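Local structure of 2,3-bisphosphoglycerate-independent phosphoglycerate mutase (Pyrococcus horikoshii, 2ZKT) at residues Leu91-Phe102 with Gly160-Glu170; Tyr231-Thr239 with Val258-Val266. The protein probably catalyses the interconversion of 2-phosphoglycerate and 3-phosphoglycerate in glycolysis, as a metal-binding member of the alkaline phosphatase superfamily. All coordinates share one frame; numbering follows the deposited sequence.

Contact 1 of 2, residues Leu91-Phe102 with Gly160-Glu170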
loop_
_atom_site.group_PDB
_atom_site.type_symbol
_atom_site.label_atom_id
_atom_site.label_comp_id
_atom_site.label_asym_id
_atom_site.label_seq_id
_atom_site.Cartn_x
_atom_site.Cartn_y
_atom_site.Cartn_z
ATOM N N LEU B 91 -40.104 7.907 10.013
ATOM C CA LEU B 91 -40.530 9.118 10.717
ATOM C C LEU B 91 -41.173 10.187 9.831
ATOM O O LEU B 91 -41.039 10.171 8.596
ATOM C CB LEU B 91 -39.328 9.738 11.448
ATOM C CG LEU B 91 -38.766 9.040 12.696
ATOM C CD1 LEU B 91 -38.347 7.614 12.369
ATOM C CD2 LEU B 91 -37.578 9.842 13.225
ATOM N N SER B 92 -41.867 11.122 10.487
ATOM C CA SER B 92 -42.533 12.241 9.817
ATOM C C SER B 92 -41.648 13.477 10.002
ATOM O O SER B 92 -41.005 13.629 11.045
ATOM C CB SER B 92 -43.908 12.499 10.451
ATOM O OG SER B 92 -44.717 11.334 10.427
ATOM N N LYS B 93 -41.626 14.358 8.999
ATOM C CA LYS B 93 -40.801 15.569 9.055
ATOM C C LYS B 93 -41.066 16.466 10.269
ATOM O O LYS B 93 -40.410 17.492 10.439
ATOM C CB LYS B 93 -40.965 16.389 7.764
ATOM C CG LYS B 93 -40.346 15.725 6.535
ATOM C CD LYS B 93 -40.442 16.617 5.304
ATOM C CE LYS B 93 -39.749 15.973 4.107
ATOM N NZ LYS B 93 -40.317 14.627 3.806
ATOM N N ASP B 94 -42.018 16.084 11.118
ATOM C CA ASP B 94 -42.303 16.885 12.303
ATOM C C ASP B 94 -41.781 16.220 13.581
ATOM O O ASP B 94 -41.967 16.753 14.680
ATOM C CB ASP B 94 -43.810 17.151 12.410
ATOM C CG ASP B 94 -44.617 15.875 12.560
ATOM O OD1 ASP B 94 -44.124 14.806 12.137
ATOM O OD2 ASP B 94 -45.749 15.949 13.092
ATOM N N ASP B 95 -41.114 15.065 13.435
ATOM C CA ASP B 95 -40.559 14.335 14.590
ATOM C C ASP B 95 -39.157 14.806 15.010
ATOM O O ASP B 95 -38.391 15.332 14.195
ATOM C CB ASP B 95 -40.491 12.823 14.302
ATOM C CG ASP B 95 -41.866 12.187 14.152
ATOM O OD1 ASP B 95 -42.735 12.481 14.995
ATOM O OD2 ASP B 95 -42.075 11.388 13.206
ATOM N N LEU B 96 -38.838 14.604 16.290
ATOM C CA LEU B 96 -37.536 14.967 16.850
ATOM C C LEU B 96 -36.860 13.680 17.373
ATOM O O LEU B 96 -37.450 12.944 18.171
ATOM C CB LEU B 96 -37.710 15.972 17.997
ATOM C CG LEU B 96 -36.404 16.538 18.589
ATOM C CD1 LEU B 96 -35.585 17.225 17.494
ATOM C CD2 LEU B 96 -36.734 17.528 19.709
ATOM N N ALA B 97 -35.630 13.414 16.915
ATOM C CA ALA B 97 -34.897 12.208 17.314
ATOM C C ALA B 97 -33.597 12.514 18.052
ATOM O O ALA B 97 -33.006 13.582 17.882
ATOM C CB ALA B 97 -34.612 11.355 16.097
ATOM N N PHE B 98 -33.149 11.562 18.873
ATOM C CA PHE B 98 -31.932 11.733 19.665
ATOM C C PHE B 98 -31.092 10.460 19.682
ATOM O O PHE B 98 -31.612 9.353 19.495
ATOM C CB PHE B 98 -32.279 12.041 21.124
ATOM C CG PHE B 98 -33.244 13.179 21.312
ATOM C CD1 PHE B 98 -34.619 12.982 21.133
ATOM C CD2 PHE B 98 -32.786 14.441 21.716
ATOM C CE1 PHE B 98 -35.526 14.023 21.360
ATOM C CE2 PHE B 98 -33.687 15.490 21.945
ATOM C CZ PHE B 98 -35.063 15.279 21.768
ATOM N N ARG B 99 -29.787 10.625 19.911
ATOM C CA ARG B 99 -28.887 9.477 20.039
ATOM C C ARG B 99 -28.851 9.265 21.569
ATOM O O ARG B 99 -28.741 10.229 22.345
ATOM C CB ARG B 99 -27.491 9.801 19.482
ATOM C CG ARG B 99 -26.807 10.998 20.125
ATOM C CD ARG B 99 -25.620 11.467 19.275
ATOM N NE ARG B 99 -24.542 10.475 19.204
ATOM C CZ ARG B 99 -23.717 10.189 20.211
ATOM N NH1 ARG B 99 -23.840 10.825 21.376
ATOM N NH2 ARG B 99 -22.769 9.267 20.057
ATOM N N VAL B 100 -28.979 8.013 21.996
ATOM C CA VAL B 100 -28.999 7.705 23.427
ATOM C C VAL B 100 -27.923 6.710 23.887
ATOM O O VAL B 100 -27.697 5.670 23.245
ATOM C CB VAL B 100 -30.378 7.113 23.846
ATOM C CG1 VAL B 100 -30.439 6.980 25.362
ATOM C CG2 VAL B 100 -31.527 7.987 23.310
ATOM N N ASN B 101 -27.287 7.023 25.018
ATOM C CA ASN B 101 -26.268 6.146 25.594
ATOM C C ASN B 101 -26.766 5.671 26.955
ATOM O O ASN B 101 -27.202 6.494 27.779
ATOM C CB ASN B 101 -24.934 6.888 25.801
ATOM C CG ASN B 101 -24.304 7.350 24.493
ATOM O OD1 ASN B 101 -24.763 8.315 23.867
ATOM N ND2 ASN B 101 -23.245 6.661 24.074
ATOM N N PHE B 102 -26.734 4.355 27.186
ATOM C CA PHE B 102 -27.134 3.824 28.495
ATOM C C PHE B 102 -25.945 4.159 29.402
ATOM O O PHE B 102 -24.786 3.945 29.016
ATOM C CB PHE B 102 -27.330 2.300 28.447
ATOM C CG PHE B 102 -28.588 1.874 27.753
ATOM C CD1 PHE B 102 -29.836 2.183 28.295
ATOM C CD2 PHE B 102 -28.531 1.180 26.548
ATOM C CE1 PHE B 102 -31.014 1.808 27.648
ATOM C CE2 PHE B 102 -29.707 0.800 25.887
ATOM C CZ PHE B 102 -30.952 1.117 26.442
ATOM N N GLY B 160 -23.780 0.037 23.818
ATOM C CA GLY B 160 -24.568 0.724 24.849
ATOM C C GLY B 160 -25.391 1.911 24.285
ATOM O O GLY B 160 -25.932 2.719 25.030
ATOM N N TYR B 161 -25.487 2.000 22.960
ATOM C CA TYR B 161 -26.224 3.087 22.318
ATOM C C TYR B 161 -27.719 2.769 22.170
ATOM O O TYR B 161 -28.179 1.693 22.561
ATOM C CB TYR B 161 -25.607 3.378 20.942
ATOM C CG TYR B 161 -24.109 3.648 20.974
ATOM C CD1 TYR B 161 -23.597 4.781 21.612
ATOM C CD2 TYR B 161 -23.205 2.770 20.359
ATOM C CE1 TYR B 161 -22.217 5.038 21.639
ATOM C CE2 TYR B 161 -21.825 3.014 20.380
ATOM C CZ TYR B 161 -21.339 4.150 21.020
ATOM O OH TYR B 161 -19.981 4.409 21.039
ATOM N N LYS B 162 -28.466 3.714 21.595
ATOM C CA LYS B 162 -29.914 3.578 21.391
ATOM C C LYS B 162 -30.449 4.853 20.704
ATOM O O LYS B 162 -29.717 5.844 20.572
ATOM C CB LYS B 162 -30.610 3.389 22.747
ATOM C CG LYS B 162 -32.124 3.244 22.669
ATOM C CD LYS B 162 -32.764 3.125 24.059
ATOM C CE LYS B 162 -32.648 4.421 24.859
ATOM N NZ LYS B 162 -33.361 4.322 26.165
ATOM N N VAL B 163 -31.719 4.825 20.276
ATOM C CA VAL B 163 -32.359 5.975 19.615
ATOM C C VAL B 163 -33.726 6.350 20.224
ATOM O O VAL B 163 -34.603 5.491 20.387
ATOM C CB VAL B 163 -32.576 5.712 18.104
ATOM C CG1 VAL B 163 -33.240 6.923 17.468
ATOM C CG2 VAL B 163 -31.245 5.421 17.422
ATOM N N GLY B 164 -33.899 7.637 20.544
ATOM C CA GLY B 164 -35.148 8.142 21.121
ATOM C C GLY B 164 -35.863 9.076 20.144
ATOM O O GLY B 164 -35.281 10.045 19.647
ATOM N N ASP B 165 -37.136 8.795 19.878
ATOM C CA ASP B 165 -37.905 9.632 18.961
ATOM C C ASP B 165 -39.185 10.206 19.592
ATOM O O ASP B 165 -40.104 9.460 19.933
ATOM C CB ASP B 165 -38.275 8.829 17.708
ATOM C CG ASP B 165 -39.028 9.663 16.696
ATOM O OD1 ASP B 165 -38.433 10.635 16.172
ATOM O OD2 ASP B 165 -40.214 9.361 16.432
ATOM N N ASN B 166 -39.223 11.529 19.761
ATOM C CA ASN B 166 -40.362 12.307 20.250
ATOM C C ASN B 166 -41.259 12.789 19.096
ATOM O O ASN B 166 -40.834 13.468 18.174
ATOM C CB ASN B 166 -39.825 13.509 21.031
ATOM C CG ASN B 166 -39.368 13.051 22.394
ATOM O OD1 ASN B 166 -39.578 11.909 22.801
ATOM N ND2 ASN B 166 -38.718 13.981 23.119
ATOM N N ASP B 167 -42.552 12.393 19.160
ATOM C CA ASP B 167 -43.464 12.660 18.043
ATOM C C ASP B 167 -43.939 14.126 17.969
ATOM O O ASP B 167 -43.916 14.884 18.924
ATOM C CB ASP B 167 -44.656 11.706 18.157
ATOM C CG ASP B 167 -44.282 10.352 17.559
ATOM O OD1 ASP B 167 -43.752 9.524 18.304
ATOM O OD2 ASP B 167 -44.517 10.144 16.369
ATOM N N PRO B 168 -44.464 14.486 16.790
ATOM C CA PRO B 168 -44.508 15.849 16.260
ATOM C C PRO B 168 -43.913 16.963 17.155
ATOM O O PRO B 168 -44.575 17.938 17.510
ATOM C CB PRO B 168 -45.985 16.075 15.952
ATOM C CG PRO B 168 -46.554 14.693 15.563
ATOM C CD PRO B 168 -45.338 13.708 15.932
ATOM N N HIS B 169 -42.597 16.823 17.468
ATOM C CA HIS B 169 -41.944 17.828 18.314
ATOM C C HIS B 169 -40.710 18.474 17.650
ATOM O O HIS B 169 -39.814 18.978 18.314
ATOM C CB HIS B 169 -41.519 17.140 19.616
ATOM C CG HIS B 169 -42.627 17.255 20.634
ATOM N ND1 HIS B 169 -43.682 16.402 20.684
ATOM C CD2 HIS B 169 -42.768 18.200 21.660
ATOM C CE1 HIS B 169 -44.443 16.825 21.716
ATOM N NE2 HIS B 169 -43.920 17.900 22.318
ATOM N N GLU B 170 -40.664 18.424 16.300
ATOM C CA GLU B 170 -39.477 18.926 15.593
ATOM C C GLU B 170 -39.125 20.381 15.961
ATOM O O GLU B 170 -37.967 20.784 15.977
ATOM C CB GLU B 170 -39.736 18.816 14.085
ATOM C CG GLU B 170 -40.945 19.644 13.640
ATOM C CD GLU B 170 -40.516 21.078 13.413
ATOM O OE1 GLU B 170 -39.488 21.290 12.781
ATOM O OE2 GLU B 170 -41.219 21.979 13.877
#
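L96 and N166 form a hydrogen-bonded antiparallel pair between strands 96-103 and 161-166, exchanging two backbone bonds: L96 N gives a nearly straight one to N166 O (3.0 Å, 176°), and N166 N returns one to L96 O. F98 and G164 repeat the exchange. G164 O, which accepts from F98 N, also lies in the plane of the F98 ring, 3.4 Å from CD1 at its edge. At one end F102 N donates to G160 O (2.8 Å); at the other E170 N reaches D94 O from above the carbonyl plane. Around the S92-D95 type I turn, D95 OD2 accepts from S92 N (2.7 Å), while D165 OD2 stands 4.2 Å away, a like-charge approach that may raise the proton affinity of either carboxylate. K162 NZ and N101 OD1 are buried with no partner in the model. A bend at chi3 (68°) turns CE of K162 to 3.4 Å from V100 CG1, while CD meets CZ of F102 and NZ lies 3.7 Å from F102 CE1. A serine in place of F102 would probably leave this aliphatic stem uncovered on that side and the ammonium freer to turn. The two strands are the central pair of a four-stranded antiparallel sheet, with 222-229 beyond strand 96-103 and 152-155 beyond 161-166; helix 131-142 packs on F102 and K162, helix 186-203 on F98 and N166.

Contact 2 of 2, residues Tyr231-Thr239 with Val258-Val266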
loop_
_atom_site.group_PDB
_atom_site.type_symbol
_atom_site.label_atom_id
_atom_site.label_comp_id
_atom_site.label_asym_id
_atom_site.label_seq_id
_atom_site.Cartn_x
_atom_site.Cartn_y
_atom_site.Cartn_z
ATOM N N TYR B 231 -35.673 16.535 10.448
ATOM C CA TYR B 231 -35.352 16.247 9.053
ATOM C C TYR B 231 -34.489 17.429 8.560
ATOM O O TYR B 231 -34.726 18.582 8.943
ATOM C CB TYR B 231 -36.644 16.165 8.228
ATOM C CG TYR B 231 -36.417 15.820 6.773
ATOM C CD1 TYR B 231 -36.177 14.498 6.379
ATOM C CD2 TYR B 231 -36.453 16.810 5.787
ATOM C CE1 TYR B 231 -35.979 14.165 5.033
ATOM C CE2 TYR B 231 -36.254 16.495 4.435
ATOM C CZ TYR B 231 -36.018 15.171 4.067
ATOM O OH TYR B 231 -35.815 14.850 2.741
ATOM N N PRO B 232 -33.479 17.162 7.709
ATOM C CA PRO B 232 -32.631 18.264 7.221
ATOM C C PRO B 232 -33.356 19.272 6.308
ATOM O O PRO B 232 -34.220 18.897 5.505
ATOM C CB PRO B 232 -31.497 17.528 6.504
ATOM C CG PRO B 232 -32.196 16.321 5.947
ATOM C CD PRO B 232 -33.075 15.877 7.107
ATOM N N ASN B 233 -33.004 20.553 6.449
ATOM C CA ASN B 233 -33.602 21.618 5.636
ATOM C C ASN B 233 -33.020 21.589 4.220
ATOM O O ASN B 233 -32.170 22.413 3.865
ATOM C CB ASN B 233 -33.327 22.998 6.262
ATOM C CG ASN B 233 -33.926 24.144 5.442
ATOM O OD1 ASN B 233 -33.528 25.306 5.588
ATOM N ND2 ASN B 233 -34.893 23.819 4.582
ATOM N N ILE B 234 -33.466 20.630 3.411
ATOM C CA ILE B 234 -32.975 20.540 2.045
ATOM C C ILE B 234 -34.111 20.913 1.102
ATOM O O ILE B 234 -35.265 20.527 1.329
ATOM C CB ILE B 234 -32.486 19.124 1.697
ATOM C CG1 ILE B 234 -33.635 18.126 1.839
ATOM C CG2 ILE B 234 -31.322 18.737 2.599
ATOM C CD1 ILE B 234 -33.366 16.813 1.147
ATOM N N PRO B 235 -33.798 21.674 0.032
ATOM C CA PRO B 235 -34.790 22.110 -0.961
ATOM C C PRO B 235 -35.603 20.920 -1.474
ATOM O O PRO B 235 -36.813 20.820 -1.245
ATOM C CB PRO B 235 -33.922 22.728 -2.065
ATOM C CG PRO B 235 -32.746 23.264 -1.311
ATOM C CD PRO B 235 -32.444 22.135 -0.344
ATOM N N MET B 236 -34.907 20.018 -2.167
ATOM C CA MET B 236 -35.520 18.820 -2.722
ATOM C C MET B 236 -34.568 17.635 -2.566
ATOM O O MET B 236 -33.384 17.807 -2.261
ATOM C CB MET B 236 -35.850 19.042 -4.204
ATOM C CG MET B 236 -34.663 19.450 -5.062
ATOM S SD MET B 236 -35.171 19.855 -6.753
ATOM C CE MET B 236 -35.566 21.598 -6.558
ATOM N N LYS B 237 -35.086 16.428 -2.780
ATOM C CA LYS B 237 -34.268 15.230 -2.649
ATOM C C LYS B 237 -33.268 15.088 -3.813
ATOM O O LYS B 237 -33.421 15.711 -4.875
ATOM C CB LYS B 237 -35.176 13.994 -2.551
ATOM C CG LYS B 237 -36.456 14.252 -1.741
ATOM C CD LYS B 237 -36.997 12.991 -1.066
ATOM C CE LYS B 237 -36.206 12.658 0.201
ATOM N NZ LYS B 237 -36.715 11.435 0.905
ATOM N N PHE B 238 -32.235 14.276 -3.581
ATOM C CA PHE B 238 -31.179 14.017 -4.564
ATOM C C PHE B 238 -31.787 13.533 -5.891
ATOM O O PHE B 238 -31.525 14.100 -6.960
ATOM C CB PHE B 238 -30.227 12.944 -4.004
ATOM C CG PHE B 238 -28.921 12.819 -4.751
ATOM C CD1 PHE B 238 -27.827 13.613 -4.402
ATOM C CD2 PHE B 238 -28.778 11.883 -5.776
ATOM C CE1 PHE B 238 -26.602 13.480 -5.056
ATOM C CE2 PHE B 238 -27.558 11.735 -6.446
ATOM C CZ PHE B 238 -26.461 12.538 -6.080
ATOM N N THR B 239 -32.605 12.480 -5.796
ATOM C CA THR B 239 -33.272 11.868 -6.949
ATOM C C THR B 239 -33.986 12.874 -7.842
ATOM O O THR B 239 -33.827 12.843 -9.068
ATOM C CB THR B 239 -34.313 10.807 -6.494
ATOM O OG1 THR B 239 -35.122 11.362 -5.440
ATOM C CG2 THR B 239 -33.614 9.530 -5.995
ATOM N N VAL B 258 -28.541 9.525 6.660
ATOM C CA VAL B 258 -28.381 10.704 5.818
ATOM C C VAL B 258 -28.774 10.347 4.387
ATOM O O VAL B 258 -29.551 11.055 3.748
ATOM C CB VAL B 258 -26.916 11.217 5.845
ATOM C CG1 VAL B 258 -26.749 12.369 4.848
ATOM C CG2 VAL B 258 -26.553 11.677 7.267
ATOM N N ALA B 259 -28.243 9.234 3.881
ATOM C CA ALA B 259 -28.546 8.808 2.521
ATOM C C ALA B 259 -30.055 8.657 2.321
ATOM O O ALA B 259 -30.600 9.087 1.298
ATOM C CB ALA B 259 -27.837 7.500 2.218
ATOM N N ARG B 260 -30.733 8.052 3.301
ATOM C CA ARG B 260 -32.185 7.861 3.210
ATOM C C ARG B 260 -32.908 9.198 3.213
ATOM O O ARG B 260 -33.817 9.425 2.407
ATOM C CB ARG B 260 -32.699 6.986 4.370
ATOM C CG ARG B 260 -32.696 5.492 4.035
ATOM C CD ARG B 260 -32.901 4.593 5.251
ATOM N NE ARG B 260 -32.858 3.183 4.855
ATOM C CZ ARG B 260 -32.619 2.165 5.686
ATOM N NH1 ARG B 260 -32.396 2.390 6.980
ATOM N NH2 ARG B 260 -32.587 0.922 5.216
ATOM N N ALA B 261 -32.501 10.083 4.126
ATOM C CA ALA B 261 -33.119 11.403 4.213
ATOM C C ALA B 261 -33.079 12.147 2.866
ATOM O O ALA B 261 -34.056 12.789 2.499
ATOM C CB ALA B 261 -32.434 12.238 5.303
ATOM N N VAL B 262 -31.971 12.057 2.122
ATOM C CA VAL B 262 -31.901 12.776 0.848
ATOM C C VAL B 262 -32.486 12.004 -0.341
ATOM O O VAL B 262 -32.476 12.496 -1.477
ATOM C CB VAL B 262 -30.448 13.254 0.527
ATOM C CG1 VAL B 262 -29.950 14.146 1.662
ATOM C CG2 VAL B 262 -29.512 12.061 0.323
ATOM N N GLY B 263 -32.998 10.798 -0.075
ATOM C CA GLY B 263 -33.650 10.038 -1.138
ATOM C C GLY B 263 -33.011 8.800 -1.741
ATOM O O GLY B 263 -33.483 8.312 -2.771
ATOM N N PHE B 264 -31.948 8.280 -1.131
ATOM C CA PHE B 264 -31.304 7.080 -1.674
ATOM C C PHE B 264 -32.011 5.796 -1.233
ATOM O O PHE B 264 -32.678 5.770 -0.190
ATOM C CB PHE B 264 -29.836 7.014 -1.216
ATOM C CG PHE B 264 -28.917 7.921 -1.983
ATOM C CD1 PHE B 264 -28.926 9.300 -1.761
ATOM C CD2 PHE B 264 -28.038 7.399 -2.936
ATOM C CE1 PHE B 264 -28.067 10.141 -2.474
ATOM C CE2 PHE B 264 -27.177 8.235 -3.655
ATOM C CZ PHE B 264 -27.190 9.603 -3.426
ATOM N N ASP B 265 -31.877 4.739 -2.042
ATOM C CA ASP B 265 -32.442 3.431 -1.697
ATOM C C ASP B 265 -31.252 2.693 -1.073
ATOM O O ASP B 265 -30.420 2.129 -1.784
ATOM C CB ASP B 265 -32.925 2.670 -2.949
ATOM C CG ASP B 265 -34.209 3.245 -3.531
ATOM O OD1 ASP B 265 -34.981 3.880 -2.778
ATOM O OD2 ASP B 265 -34.462 3.048 -4.742
ATOM N N VAL B 266 -31.167 2.698 0.255
ATOM C CA VAL B 266 -30.036 2.066 0.926
ATOM C C VAL B 266 -30.061 0.538 1.017
ATOM O O VAL B 266 -31.091 -0.073 1.311
ATOM C CB VAL B 266 -29.846 2.675 2.341
ATOM C CG1 VAL B 266 -28.695 1.987 3.071
ATOM C CG2 VAL B 266 -29.560 4.173 2.210
#
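A Schellman motif ends helix 253-261, and the segment 231-239 packs against this C-terminal turn. G263, with its positive phi of 109°, takes the chain out of the helix; a side chain there would press on CB of K237 as well as on the preceding carbonyl. Two carbonyl oxygens of the helix end find donors across the contact. V262 O receives F238 N (2.8 Å) nearly along the C=O axis, which joins the end of helix 253-261 to the first turn of the earlier helix 238-242, where K237 is the N-cap residue. A261 O takes the hydroxyl of Y231 at 2.7 Å from OH, tilted 25° from the carbonyl plane. Y231 brings its ring to A261 by holding CG anti to the backbone N, CE1 resting against the methyl CB, while CD of P232 lies over one ring face near the rim. Past the turn, F264 crosses F238 at an oblique angle, the planes 42° apart. Helix 396-403 and strand 246-249 also touch F238, placing this ring in the core beside the mixed sheet. CZ of F264 sits over the centre of the F238 ring, 3.6 Å above its plane.

From the N terminus, the chain passes through 91-102 and returns after 57 residues at 160-170, where contact 1 closes the first loop as a pairing of strands within the four-stranded antiparallel sheet. That sheet's edge strand 222-229 then leads directly into 231-239, and contact 2 closes a second, shorter loop of 18 residues against 258-266, beside the edge of the eight-stranded mixed sheet. The two loops follow one another and neither nest nor cross. Their centres lie 18 Å apart, yet they touch: K93 packs on Y231, its CE 3.5 Å from CE2 of the tyrosine, and makes a cation-pi contact with the ring, and so joins the turn before strand 96-103 to the exit from the smaller sheet.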